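Local coordinates for Er-derived vesicles protein ERV41 (Saccharomyces cerevisiae, PDB 3ZLC) that travels in COPII-coated vesicles from the endoplasmic reticulum and is required for efficient transport of a subset of secretory proteins to the Golgi, here represented by its lumenal domain, at residues 8-13 with 241-246; 51-56 with 121-126; 88-93 with 180-185. All coordinates share one frame; numbering follows the deposited sequence.

Contact 1 (8-13 with 241-246)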
ATOM      1  N   GLN A   8      19.891   1.432 -20.261  1.00 33.38           N
ATOM      2  CA  GLN A   8      19.705   2.282 -19.087  0.69 41.54           C
ATOM      3  C   GLN A   8      20.985   2.483 -18.275  1.00 42.14           C
ATOM      4  O   GLN A   8      21.777   1.549 -18.090  1.00 41.29           O
ATOM      5  CB  GLN A   8      18.527   1.817 -18.217  0.69 42.29           C
ATOM      6  CG  GLN A   8      18.684   0.482 -17.498  0.69 43.67           C
ATOM      7  CD  GLN A   8      17.427   0.120 -16.697  0.69 44.26           C
ATOM      8  OE1 GLN A   8      17.502  -0.521 -15.645  0.69 35.96           O
ATOM      9  NE2 GLN A   8      16.262   0.537 -17.204  0.69 43.25           N
ATOM     10  N   GLN A   9      21.182   3.718 -17.810  1.00 24.95           N
ATOM     11  CA  GLN A   9      22.419   4.119 -17.142  1.00 30.29           C
ATOM     12  C   GLN A   9      22.127   4.777 -15.804  1.00 26.68           C
ATOM     13  O   GLN A   9      21.124   5.479 -15.656  1.00 26.31           O
ATOM     14  CB  GLN A   9      23.185   5.123 -18.018  1.00 32.64           C
ATOM     15  CG  GLN A   9      23.668   4.586 -19.359  1.00 51.99           C
ATOM     16  CD  GLN A   9      24.351   5.659 -20.199  1.00 63.17           C
ATOM     17  OE1 GLN A   9      23.720   6.628 -20.624  1.00 64.14           O
ATOM     18  NE2 GLN A   9      25.649   5.497 -20.425  1.00 66.57           N
ATOM     19  N   TYR A  10      23.011   4.573 -14.833  1.00 26.74           N
ATOM     20  CA  TYR A  10      22.845   5.238 -13.549  1.00 28.24           C
ATOM     21  C   TYR A  10      23.448   6.623 -13.651  1.00 36.26           C
ATOM     22  O   TYR A  10      24.523   6.788 -14.223  1.00 28.15           O
ATOM     23  CB  TYR A  10      23.518   4.438 -12.435  1.00 27.67           C
ATOM     24  CG  TYR A  10      22.910   3.069 -12.272  1.00 27.17           C
ATOM     25  CD1 TYR A  10      21.560   2.930 -11.977  1.00 23.89           C
ATOM     26  CD2 TYR A  10      23.676   1.916 -12.426  1.00 20.48           C
ATOM     27  CE1 TYR A  10      20.976   1.677 -11.832  1.00 23.69           C
ATOM     28  CE2 TYR A  10      23.103   0.650 -12.281  1.00 19.65           C
ATOM     29  CZ  TYR A  10      21.746   0.547 -11.991  1.00 19.87           C
ATOM     30  OH  TYR A  10      21.168  -0.702 -11.834  1.00 23.17           O
ATOM     31  N   VAL A  11      22.751   7.629 -13.132  1.00 22.95           N
ATOM     32  CA  VAL A  11      23.337   8.966 -13.085  1.00 29.70           C
ATOM     33  C   VAL A  11      23.051   9.632 -11.751  1.00 34.62           C
ATOM     34  O   VAL A  11      22.195   9.180 -10.981  1.00 29.74           O
ATOM     35  CB  VAL A  11      22.812   9.898 -14.217  1.00 38.13           C
ATOM     36  CG1 VAL A  11      22.981   9.259 -15.587  1.00 39.08           C
ATOM     37  CG2 VAL A  11      21.360  10.271 -13.967  1.00 41.08           C
ATOM     38  N   VAL A  12      23.766  10.721 -11.494  1.00 41.62           N
ATOM     39  CA  VAL A  12      23.533  11.523 -10.304  1.00 44.90           C
ATOM     40  C   VAL A  12      22.142  12.137 -10.312  1.00 55.91           C
ATOM     41  O   VAL A  12      21.759  12.834 -11.262  1.00 57.90           O
ATOM     42  CB  VAL A  12      24.592  12.627 -10.163  1.00 52.90           C
ATOM     43  CG1 VAL A  12      24.100  13.738  -9.247  1.00 55.91           C
ATOM     44  CG2 VAL A  12      25.893  12.031  -9.645  1.00 55.87           C
ATOM     45  N   ASP A  13      21.385  11.862  -9.252  1.00 64.45           N
ATOM     46  CA  ASP A  13      20.097  12.507  -9.046  1.00 72.48           C
ATOM     47  C   ASP A  13      20.315  13.998  -8.780  1.00 79.50           C
ATOM     48  O   ASP A  13      20.261  14.454  -7.634  1.00 79.95           O
ATOM     49  CB  ASP A  13      19.339  11.846  -7.885  1.00 70.98           C
ATOM     50  CG  ASP A  13      17.869  12.257  -7.822  1.00 72.29           C
ATOM     51  OD1 ASP A  13      17.353  12.828  -8.815  1.00 63.54           O
ATOM     52  OD2 ASP A  13      17.225  11.990  -6.778  1.00 72.20           O
ATOM     53  N   GLU A 241      16.274   6.971  -3.347  1.00 19.94           N
ATOM     54  CA  GLU A 241      17.689   6.796  -3.648  1.00 20.42           C
ATOM     55  C   GLU A 241      18.265   8.051  -4.281  1.00 19.29           C
ATOM     56  O   GLU A 241      17.576   8.719  -5.063  1.00 18.81           O
ATOM     57  CB  GLU A 241      17.867   5.599  -4.584  1.00 19.56           C
ATOM     58  CG  GLU A 241      17.277   4.316  -3.995  1.00 19.00           C
ATOM     59  CD  GLU A 241      17.690   3.085  -4.764  1.00 19.57           C
ATOM     60  OE1 GLU A 241      18.489   3.248  -5.710  1.00 18.76           O
ATOM     61  OE2 GLU A 241      17.234   1.961  -4.424  1.00 18.05           O
ATOM     62  N   PRO A 242      19.535   8.364  -3.954  1.00 24.32           N
ATOM     63  CA  PRO A 242      20.228   9.553  -4.456  1.00 26.44           C
ATOM     64  C   PRO A 242      20.786   9.374  -5.863  1.00 38.40           C
ATOM     65  O   PRO A 242      21.711  10.096  -6.242  1.00 51.32           O
ATOM     66  CB  PRO A 242      21.395   9.711  -3.473  1.00 22.89           C
ATOM     67  CG  PRO A 242      21.716   8.310  -3.046  1.00 27.15           C
ATOM     68  CD  PRO A 242      20.335   7.652  -2.936  1.00 27.33           C
ATOM     69  N   LEU A 243      20.249   8.425  -6.621  1.00 28.22           N
ATOM     70  CA  LEU A 243      20.653   8.266  -8.017  1.00 24.56           C
ATOM     71  C   LEU A 243      19.413   8.245  -8.909  1.00 28.67           C
ATOM     72  O   LEU A 243      18.290   8.216  -8.408  1.00 26.51           O
ATOM     73  CB  LEU A 243      21.509   7.008  -8.215  1.00 25.82           C
ATOM     74  CG  LEU A 243      21.071   5.661  -7.635  1.00 35.75           C
ATOM     75  CD1 LEU A 243      19.926   5.047  -8.414  1.00 43.97           C
ATOM     76  CD2 LEU A 243      22.251   4.689  -7.591  1.00 36.40           C
ATOM     77  N   SER A 244      19.631   8.281 -10.218  1.00 25.72           N
ATOM     78  CA  SER A 244      18.556   8.168 -11.197  1.00 25.38           C
ATOM     79  C   SER A 244      18.960   7.142 -12.233  1.00 23.06           C
ATOM     80  O   SER A 244      20.153   6.892 -12.451  1.00 26.09           O
ATOM     81  CB  SER A 244      18.326   9.509 -11.903  1.00 33.68           C
ATOM     82  OG  SER A 244      17.813  10.466 -11.003  1.00 51.23           O
ATOM     83  N   ILE A 245      17.973   6.545 -12.879  1.00 17.61           N
ATOM     84  CA  ILE A 245      18.264   5.701 -14.021  1.00 20.39           C
ATOM     85  C   ILE A 245      17.811   6.436 -15.273  1.00 22.45           C
ATOM     86  O   ILE A 245      16.636   6.816 -15.393  1.00 21.25           O
ATOM     87  CB  ILE A 245      17.541   4.363 -13.917  1.00 20.91           C
ATOM     88  CG1 ILE A 245      17.995   3.600 -12.667  1.00 22.00           C
ATOM     89  CG2 ILE A 245      17.779   3.540 -15.174  1.00 27.85           C
ATOM     90  CD1 ILE A 245      17.047   2.434 -12.277  1.00 16.49           C
ATOM     91  N   VAL A 246      18.737   6.651 -16.203  1.00 19.64           N
ATOM     92  CA  VAL A 246      18.388   7.306 -17.452  1.00 25.88           C
ATOM     93  C   VAL A 246      18.160   6.252 -18.523  1.00 32.17           C
ATOM     94  O   VAL A 246      18.987   5.355 -18.725  1.00 26.92           O
ATOM     95  CB  VAL A 246      19.478   8.307 -17.893  1.00 34.32           C
ATOM     96  CG1 VAL A 246      19.213   8.811 -19.312  1.00 38.25           C
ATOM     97  CG2 VAL A 246      19.531   9.473 -16.922  1.00 34.69           C
TER
HETATM   98  O   HOH W   1      15.224  10.187  -5.233  1.00 33.47           O

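Contact 2 (51-56 with 121-126)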
ATOM      1  N   GLU A  51      -8.453  13.987   3.836  1.00 41.57           N
ATOM      2  CA  GLU A  51      -9.053  14.474   2.603  1.00 48.60           C
ATOM      3  C   GLU A  51      -8.432  13.920   1.322  1.00 43.04           C
ATOM      4  O   GLU A  51      -9.058  13.993   0.268  1.00 44.42           O
ATOM      5  CB  GLU A  51      -9.084  16.013   2.578  1.00 60.59           C
ATOM      6  CG  GLU A  51      -7.719  16.689   2.569  1.00 66.35           C
ATOM      7  CD  GLU A  51      -7.826  18.201   2.444  1.00 72.30           C
ATOM      8  OE1 GLU A  51      -8.297  18.850   3.404  1.00 73.71           O
ATOM      9  OE2 GLU A  51      -7.429  18.741   1.387  1.00 71.91           O
ATOM     10  N   GLU A  52      -7.222  13.358   1.396  1.00 30.12           N
ATOM     11  CA  GLU A  52      -6.529  12.935   0.172  1.00 33.91           C
ATOM     12  C   GLU A  52      -6.919  11.537  -0.294  1.00 40.48           C
ATOM     13  O   GLU A  52      -6.549  11.121  -1.395  1.00 40.52           O
ATOM     14  CB  GLU A  52      -5.002  13.005   0.329  1.00 40.90           C
ATOM     15  CG  GLU A  52      -4.417  14.409   0.247  1.00 53.62           C
ATOM     16  CD  GLU A  52      -3.991  14.929   1.597  1.00 59.61           C
ATOM     17  OE1 GLU A  52      -4.516  14.422   2.614  1.00 57.57           O
ATOM     18  OE2 GLU A  52      -3.136  15.842   1.642  1.00 64.87           O
ATOM     19  N   LEU A  53      -7.645  10.803   0.548  1.00 33.31           N
ATOM     20  CA  LEU A  53      -8.029   9.440   0.197  1.00 26.98           C
ATOM     21  C   LEU A  53      -9.526   9.237   0.293  1.00 30.39           C
ATOM     22  O   LEU A  53     -10.215   9.901   1.071  1.00 34.02           O
ATOM     23  CB  LEU A  53      -7.328   8.417   1.093  1.00 25.87           C
ATOM     24  CG  LEU A  53      -5.808   8.334   1.079  1.00 28.24           C
ATOM     25  CD1 LEU A  53      -5.310   7.473   2.243  1.00 33.98           C
ATOM     26  CD2 LEU A  53      -5.283   7.781  -0.255  1.00 25.17           C
ATOM     27  N   GLN A  54     -10.038   8.329  -0.522  1.00 21.79           N
ATOM     28  CA  GLN A  54     -11.420   7.891  -0.384  0.60 24.53           C
ATOM     29  C   GLN A  54     -11.416   6.591   0.403  1.00 23.73           C
ATOM     30  O   GLN A  54     -10.587   5.713   0.145  1.00 17.99           O
ATOM     31  CB  GLN A  54     -12.056   7.687  -1.761  0.60 30.01           C
ATOM     32  CG  GLN A  54     -12.266   8.995  -2.512  0.60 35.69           C
ATOM     33  CD  GLN A  54     -13.013  10.014  -1.670  0.60 39.39           C
ATOM     34  OE1 GLN A  54     -12.489  11.076  -1.346  0.60 41.48           O
ATOM     35  NE2 GLN A  54     -14.238   9.680  -1.298  0.60 44.55           N
ATOM     36  N   LEU A  55     -12.313   6.481   1.371  1.00 20.90           N
ATOM     37  CA  LEU A  55     -12.490   5.243   2.127  1.00 20.80           C
ATOM     38  C   LEU A  55     -13.923   4.791   1.879  1.00 27.00           C
ATOM     39  O   LEU A  55     -14.872   5.487   2.235  1.00 25.06           O
ATOM     40  CB  LEU A  55     -12.242   5.457   3.625  1.00 20.88           C
ATOM     41  CG  LEU A  55     -10.786   5.298   4.073  1.00 26.67           C
ATOM     42  CD1 LEU A  55      -9.954   6.457   3.562  1.00 33.64           C
ATOM     43  CD2 LEU A  55     -10.666   5.183   5.592  1.00 28.41           C
ATOM     44  N   GLU A  56     -14.082   3.651   1.219  1.00 20.63           N
ATOM     45  CA  GLU A  56     -15.417   3.185   0.870  1.00 29.83           C
ATOM     46  C   GLU A  56     -15.645   1.776   1.372  1.00 24.82           C
ATOM     47  O   GLU A  56     -14.779   0.904   1.208  1.00 19.61           O
ATOM     48  CB  GLU A  56     -15.619   3.258  -0.647  1.00 27.94           C
ATOM     49  CG  GLU A  56     -15.762   4.693  -1.151  1.00 39.20           C
ATOM     50  CD  GLU A  56     -15.998   4.789  -2.649  1.00 43.07           C
ATOM     51  OE1 GLU A  56     -16.246   3.746  -3.293  1.00 39.76           O
ATOM     52  OE2 GLU A  56     -15.928   5.917  -3.183  1.00 44.02           O
ATOM     53  N   GLY A 121      -6.545   6.659  -3.543  1.00 18.77           N
ATOM     54  CA  GLY A 121      -6.301   8.056  -3.857  1.00 18.04           C
ATOM     55  C   GLY A 121      -4.820   8.312  -4.045  1.00 19.33           C
ATOM     56  O   GLY A 121      -4.030   7.380  -4.138  1.00 18.83           O
ATOM     57  N   SER A 122      -4.454   9.586  -4.108  1.00 17.53           N
ATOM     58  CA  SER A 122      -3.064   9.969  -4.287  0.53 17.72           C
ATOM     59  C   SER A 122      -2.677  10.995  -3.232  1.00 23.03           C
ATOM     60  O   SER A 122      -3.379  11.985  -3.036  1.00 25.21           O
ATOM     61  CB  SER A 122      -2.850  10.524  -5.698  0.53 21.43           C
ATOM     62  OG  SER A 122      -2.887   9.472  -6.641  0.53 19.75           O
ATOM     63  N   ILE A 123      -1.573  10.742  -2.536  1.00 22.00           N
ATOM     64  CA  ILE A 123      -1.150  11.619  -1.443  1.00 23.69           C
ATOM     65  C   ILE A 123       0.187  12.288  -1.747  1.00 24.55           C
ATOM     66  O   ILE A 123       1.190  11.598  -1.912  1.00 23.01           O
ATOM     67  CB  ILE A 123      -0.965  10.827  -0.130  1.00 23.99           C
ATOM     68  CG1 ILE A 123      -2.196   9.970   0.171  1.00 35.55           C
ATOM     69  CG2 ILE A 123      -0.671  11.780   1.040  1.00 29.36           C
ATOM     70  CD1 ILE A 123      -2.006   9.002   1.344  1.00 32.02           C
ATOM     71  N   PRO A 124       0.213  13.635  -1.790  1.00 26.70           N
ATOM     72  CA  PRO A 124       1.492  14.336  -1.941  1.00 33.70           C
ATOM     73  C   PRO A 124       2.278  14.293  -0.637  1.00 29.19           C
ATOM     74  O   PRO A 124       1.771  14.694   0.409  1.00 27.95           O
ATOM     75  CB  PRO A 124       1.074  15.782  -2.261  1.00 38.26           C
ATOM     76  CG  PRO A 124      -0.258  15.944  -1.625  1.00 43.80           C
ATOM     77  CD  PRO A 124      -0.924  14.570  -1.687  1.00 32.64           C
ATOM     78  N   VAL A 125       3.502  13.790  -0.690  1.00 23.90           N
ATOM     79  CA  VAL A 125       4.341  13.776   0.502  1.00 20.03           C
ATOM     80  C   VAL A 125       5.681  14.424   0.174  1.00 25.21           C
ATOM     81  O   VAL A 125       6.064  14.533  -1.002  1.00 20.66           O
ATOM     82  CB  VAL A 125       4.549  12.335   1.045  1.00 23.70           C
ATOM     83  CG1 VAL A 125       3.223  11.685   1.389  1.00 26.27           C
ATOM     84  CG2 VAL A 125       5.307  11.470   0.023  1.00 19.35           C
ATOM     85  N   ASN A 126       6.396  14.869   1.196  1.00 19.35           N
ATOM     86  CA  ASN A 126       7.746  15.360   0.959  1.00 20.53           C
ATOM     87  C   ASN A 126       8.559  14.183   0.463  1.00 22.08           C
ATOM     88  O   ASN A 126       8.367  13.058   0.944  1.00 24.69           O
ATOM     89  CB  ASN A 126       8.355  15.928   2.243  1.00 26.82           C
ATOM     90  CG  ASN A 126       7.619  17.153   2.745  1.00 37.95           C
ATOM     91  OD1 ASN A 126       7.290  18.050   1.971  1.00 42.93           O
ATOM     92  ND2 ASN A 126       7.351  17.193   4.048  1.00 38.89           N
TER
HETATM   93  O   HOH W   2      -6.709  11.415  -4.035  1.00 32.74           O

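Contact 3 (88-93 with 180-185)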
ATOM      1  N   PRO A  88      -9.130 -18.916  -0.456  1.00 51.13           N
ATOM      2  CA  PRO A  88     -10.341 -19.593   0.015  1.00 55.97           C
ATOM      3  C   PRO A  88     -11.501 -19.081  -0.830  1.00 56.33           C
ATOM      4  O   PRO A  88     -11.685 -17.865  -0.915  1.00 51.94           O
ATOM      5  CB  PRO A  88     -10.476 -19.106   1.466  1.00 55.03           C
ATOM      6  CG  PRO A  88      -9.091 -18.708   1.876  1.00 57.12           C
ATOM      7  CD  PRO A  88      -8.460 -18.159   0.618  1.00 55.67           C
ATOM      8  N   ALA A  89     -12.247 -19.982  -1.466  1.00 51.73           N
ATOM      9  CA  ALA A  89     -13.323 -19.589  -2.376  1.00 59.67           C
ATOM     10  C   ALA A  89     -14.346 -18.671  -1.700  1.00 64.37           C
ATOM     11  O   ALA A  89     -15.114 -17.971  -2.373  1.00 63.28           O
ATOM     12  CB  ALA A  89     -14.002 -20.825  -2.962  1.00 64.80           C
ATOM     13  N   GLU A  90     -14.345 -18.690  -0.368  1.00 58.68           N
ATOM     14  CA  GLU A  90     -15.127 -17.767   0.443  1.00 58.75           C
ATOM     15  C   GLU A  90     -14.765 -16.314   0.151  1.00 55.92           C
ATOM     16  O   GLU A  90     -15.587 -15.419   0.335  1.00 56.45           O
ATOM     17  CB  GLU A  90     -14.883 -18.048   1.933  1.00 66.23           C
ATOM     18  CG  GLU A  90     -15.384 -19.406   2.428  1.00 73.46           C
ATOM     19  CD  GLU A  90     -14.531 -19.972   3.552  1.00 77.71           C
ATOM     20  OE1 GLU A  90     -13.301 -19.743   3.543  1.00 74.09           O
ATOM     21  OE2 GLU A  90     -15.090 -20.651   4.438  1.00 83.84           O
ATOM     22  N   PHE A  91     -13.537 -16.067  -0.299  1.00 49.33           N
ATOM     23  CA  PHE A  91     -13.076 -14.692  -0.429  1.00 35.79           C
ATOM     24  C   PHE A  91     -12.983 -14.184  -1.861  1.00 32.94           C
ATOM     25  O   PHE A  91     -12.288 -13.203  -2.160  1.00 27.98           O
ATOM     26  CB  PHE A  91     -11.793 -14.481   0.371  1.00 49.39           C
ATOM     27  CG  PHE A  91     -12.006 -14.594   1.856  1.00 67.14           C
ATOM     28  CD1 PHE A  91     -12.084 -15.840   2.469  1.00 72.31           C
ATOM     29  CD2 PHE A  91     -12.174 -13.455   2.633  1.00 67.68           C
ATOM     30  CE1 PHE A  91     -12.300 -15.948   3.832  1.00 76.63           C
ATOM     31  CE2 PHE A  91     -12.390 -13.556   3.996  1.00 72.98           C
ATOM     32  CZ  PHE A  91     -12.451 -14.804   4.597  1.00 78.52           C
ATOM     33  N   ARG A  92     -13.720 -14.841  -2.741  1.00 33.48           N
ATOM     34  CA  ARG A  92     -13.897 -14.314  -4.077  1.00 36.39           C
ATOM     35  C   ARG A  92     -14.968 -13.231  -4.041  1.00 30.77           C
ATOM     36  O   ARG A  92     -15.716 -13.107  -3.067  1.00 25.18           O
ATOM     37  CB  ARG A  92     -14.224 -15.436  -5.061  1.00 48.20           C
ATOM     38  CG  ARG A  92     -13.058 -16.399  -5.255  1.00 47.75           C
ATOM     39  CD  ARG A  92     -11.742 -15.633  -5.354  1.00 52.79           C
ATOM     40  NE  ARG A  92     -10.660 -16.431  -5.928  1.00 65.72           N
ATOM     41  CZ  ARG A  92      -9.444 -15.965  -6.214  1.00 73.30           C
ATOM     42  NH1 ARG A  92      -9.124 -14.699  -5.977  1.00 73.81           N
ATOM     43  NH2 ARG A  92      -8.537 -16.770  -6.739  1.00 76.48           N
ATOM     44  N   GLU A  93     -15.010 -12.428  -5.091  1.00 24.28           N
ATOM     45  CA  GLU A  93     -15.832 -11.229  -5.121  1.00 30.59           C
ATOM     46  C   GLU A  93     -17.324 -11.503  -4.997  1.00 35.27           C
ATOM     47  O   GLU A  93     -17.877 -12.322  -5.744  1.00 27.63           O
ATOM     48  CB  GLU A  93     -15.578 -10.501  -6.433  1.00 29.67           C
ATOM     49  CG  GLU A  93     -16.217  -9.140  -6.494  1.00 32.95           C
ATOM     50  CD  GLU A  93     -15.873  -8.429  -7.768  1.00 38.49           C
ATOM     51  OE1 GLU A  93     -15.120  -9.007  -8.584  1.00 42.77           O
ATOM     52  OE2 GLU A  93     -16.357  -7.298  -7.949  1.00 41.21           O
ATOM     53  N   PHE A 180      -2.994 -12.482   3.478  1.00 21.31           N
ATOM     54  CA  PHE A 180      -4.061 -12.823   4.393  1.00 35.36           C
ATOM     55  C   PHE A 180      -3.692 -14.040   5.219  1.00 36.73           C
ATOM     56  O   PHE A 180      -2.918 -14.896   4.792  1.00 35.20           O
ATOM     57  CB  PHE A 180      -5.374 -13.073   3.648  1.00 39.36           C
ATOM     58  CG  PHE A 180      -5.429 -14.390   2.964  1.00 48.52           C
ATOM     59  CD1 PHE A 180      -5.913 -15.510   3.627  1.00 57.88           C
ATOM     60  CD2 PHE A 180      -5.004 -14.517   1.656  1.00 53.94           C
ATOM     61  CE1 PHE A 180      -5.958 -16.738   3.001  1.00 67.93           C
ATOM     62  CE2 PHE A 180      -5.060 -15.741   1.019  1.00 59.82           C
ATOM     63  CZ  PHE A 180      -5.530 -16.855   1.692  1.00 67.41           C
ATOM     64  N   ASN A 181      -4.279 -14.117   6.400  1.00 24.92           N
ATOM     65  CA  ASN A 181      -4.037 -15.227   7.309  1.00 29.03           C
ATOM     66  C   ASN A 181      -5.245 -15.250   8.216  1.00 26.54           C
ATOM     67  O   ASN A 181      -5.380 -14.393   9.091  1.00 28.65           O
ATOM     68  CB  ASN A 181      -2.747 -15.002   8.120  1.00 31.61           C
ATOM     69  CG  ASN A 181      -2.400 -16.185   9.031  1.00 39.76           C
ATOM     70  OD1 ASN A 181      -3.275 -16.934   9.481  1.00 35.51           O
ATOM     71  ND2 ASN A 181      -1.112 -16.344   9.317  1.00 47.17           N
ATOM     72  N   GLN A 182      -6.132 -16.212   7.995  1.00 28.76           N
ATOM     73  CA  GLN A 182      -7.382 -16.259   8.738  1.00 38.54           C
ATOM     74  C   GLN A 182      -7.133 -16.560  10.215  1.00 40.07           C
ATOM     75  O   GLN A 182      -7.976 -16.268  11.064  1.00 44.10           O
ATOM     76  CB  GLN A 182      -8.345 -17.273   8.101  1.00 44.28           C
ATOM     77  CG  GLN A 182      -8.565 -17.049   6.599  1.00 53.77           C
ATOM     78  CD  GLN A 182      -9.690 -17.897   6.020  1.00 64.05           C
ATOM     79  OE1 GLN A 182      -9.452 -18.818   5.232  1.00 71.18           O
ATOM     80  NE2 GLN A 182     -10.925 -17.576   6.395  1.00 65.30           N
ATOM     81  N   ASP A 183      -5.958 -17.109  10.515  1.00 39.81           N
ATOM     82  CA  ASP A 183      -5.580 -17.424  11.891  1.00 44.38           C
ATOM     83  C   ASP A 183      -4.832 -16.273  12.584  1.00 36.46           C
ATOM     84  O   ASP A 183      -4.732 -16.240  13.804  1.00 38.33           O
ATOM     85  CB  ASP A 183      -4.740 -18.707  11.924  1.00 50.14           C
ATOM     86  CG  ASP A 183      -5.527 -19.929  11.475  1.00 60.98           C
ATOM     87  OD1 ASP A 183      -6.767 -19.936  11.636  1.00 56.32           O
ATOM     88  OD2 ASP A 183      -4.902 -20.883  10.957  1.00 71.71           O
ATOM     89  N   GLU A 184      -4.308 -15.332  11.809  1.00 29.70           N
ATOM     90  CA  GLU A 184      -3.616 -14.187  12.396  1.00 36.22           C
ATOM     91  C   GLU A 184      -4.148 -12.859  11.854  1.00 38.01           C
ATOM     92  O   GLU A 184      -3.449 -12.177  11.101  1.00 31.11           O
ATOM     93  CB  GLU A 184      -2.100 -14.283  12.150  1.00 42.35           C
ATOM     94  CG  GLU A 184      -1.425 -15.562  12.687  1.00 50.28           C
ATOM     95  CD  GLU A 184      -1.464 -15.669  14.203  1.00 58.54           C
ATOM     96  OE1 GLU A 184      -1.595 -14.626  14.878  1.00 61.15           O
ATOM     97  OE2 GLU A 184      -1.363 -16.802  14.722  1.00 63.66           O
ATOM     98  N   PRO A 185      -5.382 -12.480  12.248  1.00 32.26           N
ATOM     99  CA  PRO A 185      -5.982 -11.222  11.772  1.00 30.19           C
ATOM    100  C   PRO A 185      -5.217  -9.970  12.198  1.00 22.45           C
ATOM    101  O   PRO A 185      -5.247  -8.976  11.470  1.00 27.17           O
ATOM    102  CB  PRO A 185      -7.376 -11.212  12.438  1.00 30.80           C
ATOM    103  CG  PRO A 185      -7.274 -12.176  13.606  1.00 31.10           C
ATOM    104  CD  PRO A 185      -6.296 -13.232  13.132  1.00 31.31           C
TER

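Contact 1 (8-13 with 241-246)
An antiparallel strand pair joins the two ends of the lumenal domain: strand 8-12 runs against residues 243-246 of strand 243-247, their axes approaching to 4.5 Å at 151°. The pairs Gln9 with Val246 and Val11 with Ser244 are hydrogen-bonded in both directions. Val246 N donates to Gln9 O at 2.7 Å, lying in the carbonyl plane, whereas Val11 N reaches Ser244 O at 2.8 Å from a position tilted 22° out of it. Tyr10 and Ile245 form the non-hydrogen-bonded pair between them. On the face carrying this pair, the two side chains lie side by side and point the same way, and Tyr10 CE1 comes to 3.6 Å from Ile245 CG1. The CG2 methyl of Ile245 is used separately: it meets Gln8 CB at 3.6 Å, and in the conformer described, one of two, the Gln8 chain continues past that methyl to its amide. The partner of strand 243-247 at its other edge is strand 188-200, through backbone bonds of Ile245 with Pro197 and Leu199, so 8-12 adds an antiparallel strand to a mixed sheet; Ile245 also rests on Val196. On the face shared by Val11, Ser244 and Val246, Val11 CG2 lies 3.6 Å from Val246 CG2, the two side chains crossing at about a right angle. With CG2 of Val11 between the backbone N and the carbonyl carbon (chi1 of CG1 -53°), the same methyl also touches Ser244 CB. Beyond the last bridge, Asp13 packs CB against Pro242 O at 3.4 Å. A water donates to both Asp13 OD2 and Glu241 O, at 2.8 Å from the latter, linking carboxylate and backbone, although Asp13 is poorly ordered.

Contact 2 (51-56 with 121-126)
Glu52 opens the contact, setting its CB against Ile123 CG1 at 4.1 Å while its CG comes 4.0 Å from Pro124 CD, at that corner of the ring; the two side chains meet at a slant. CG is placed there by standing anti to the carbonyl carbon, beside the backbone N (chi1 -77°), and the bend at chi2 turns the carboxylate end so that OE2 also stays near Pro124 CD. Its backbone is joined to the other strand through water: one molecule donates to Glu52 O at 2.7 Å and accepts from Ser122 N at 2.9 Å, bridging two polar groups where the strands have no direct hydrogen bond within these segments. Next comes Leu53, whose branches divide the work. CD1 reaches Ile123 CD1 at 3.7 Å, the side chains crossing at about a right angle, and CD2 lies 3.7 Å from Gly121 N. Gly121, with no side chain, faces both the Glu52 carbonyl and this methyl, and its backbone lies in a region readily open only to glycine. The strands draw apart toward Glu52: Leu53 CA is 4.6 Å from Gly121 CA, but Glu52 CA is 5.8 Å from Ile123 CA. Regular pairing is taken up beyond Leu53, in the backbone bonds of Gln54 with Phe120 and Glu56 with His118. Strand 53-57 is an outermost strand of a mixed sheet within this chain, and strand 117-126 follows it, bonded in turn to strand 19-28 through Gly121 with Met24 and Ile123 with Ile22; Leu53 also touches Ile37 of strand 35-41, in the other sheet.

Contact 3 (88-93 with 180-185)
Pro88 and Phe180 meet tip to tip, with Pro88 CD 3.4 Å from Phe180 CZ, where two surface loops of the lumenal domain touch: one carries a short 3-10 turn at 89-90, the other a type I beta turn from Asn181 to Glu184. Gln182, within that turn, reaches across with its chain extended beyond CG, sliding past Pro88 in the opposite direction. Its amide spans two neighbours: OE1 lies 3.4 Å from Pro88 CG, and NE2 lies 3.3 Å from Phe91 CE1, obliquely, with ring and amide planes 80° apart. These are packing contacts between the segments rather than hydrogen bonds. The outer shell fixes each loop separately. Phe91 N donates to Pro88 O at 2.7 Å, closing the turn that carries both residues, and the Phe91 ring also meets that of Phe114, planes about 50° apart. In the second loop, Phe180 N is bonded to Asp70 OD1 and Asn181 N to Asn155 OD1, tying it to neighbouring loops. Asn181 also braces the turn itself as an Asx turn: its OD1 accepts from Asp183 N at 2.9 Å, the donor tilted 20° from the carbonyl plane.

In the fold
Contact 1 closes the longest loop, with contacts 2 and 3 nested inside it; contacts 2 and 3 cross along the chain, segments 51-56 and 88-93 both preceding 121-126 and 180-185. Contact 1 belongs to the mixed sheet with strands 8-12, 188-200 and 243-247, contact 2 to the one with strands 53-57 and 117-126. Contact 3 lies in loops, the second of which leads from strand 177-179 of contact 2's sheet to strand 188-200 of contact 1's. The centres of contacts 1 and 2 lie about 28 Å apart. Those of contacts 2 and 3 are about 27 Å apart. Contacts 1 and 3, on opposite sides of the chain's centre, have centres about 41 Å apart. The three thus join distant sequence at separate places in one lumenal domain.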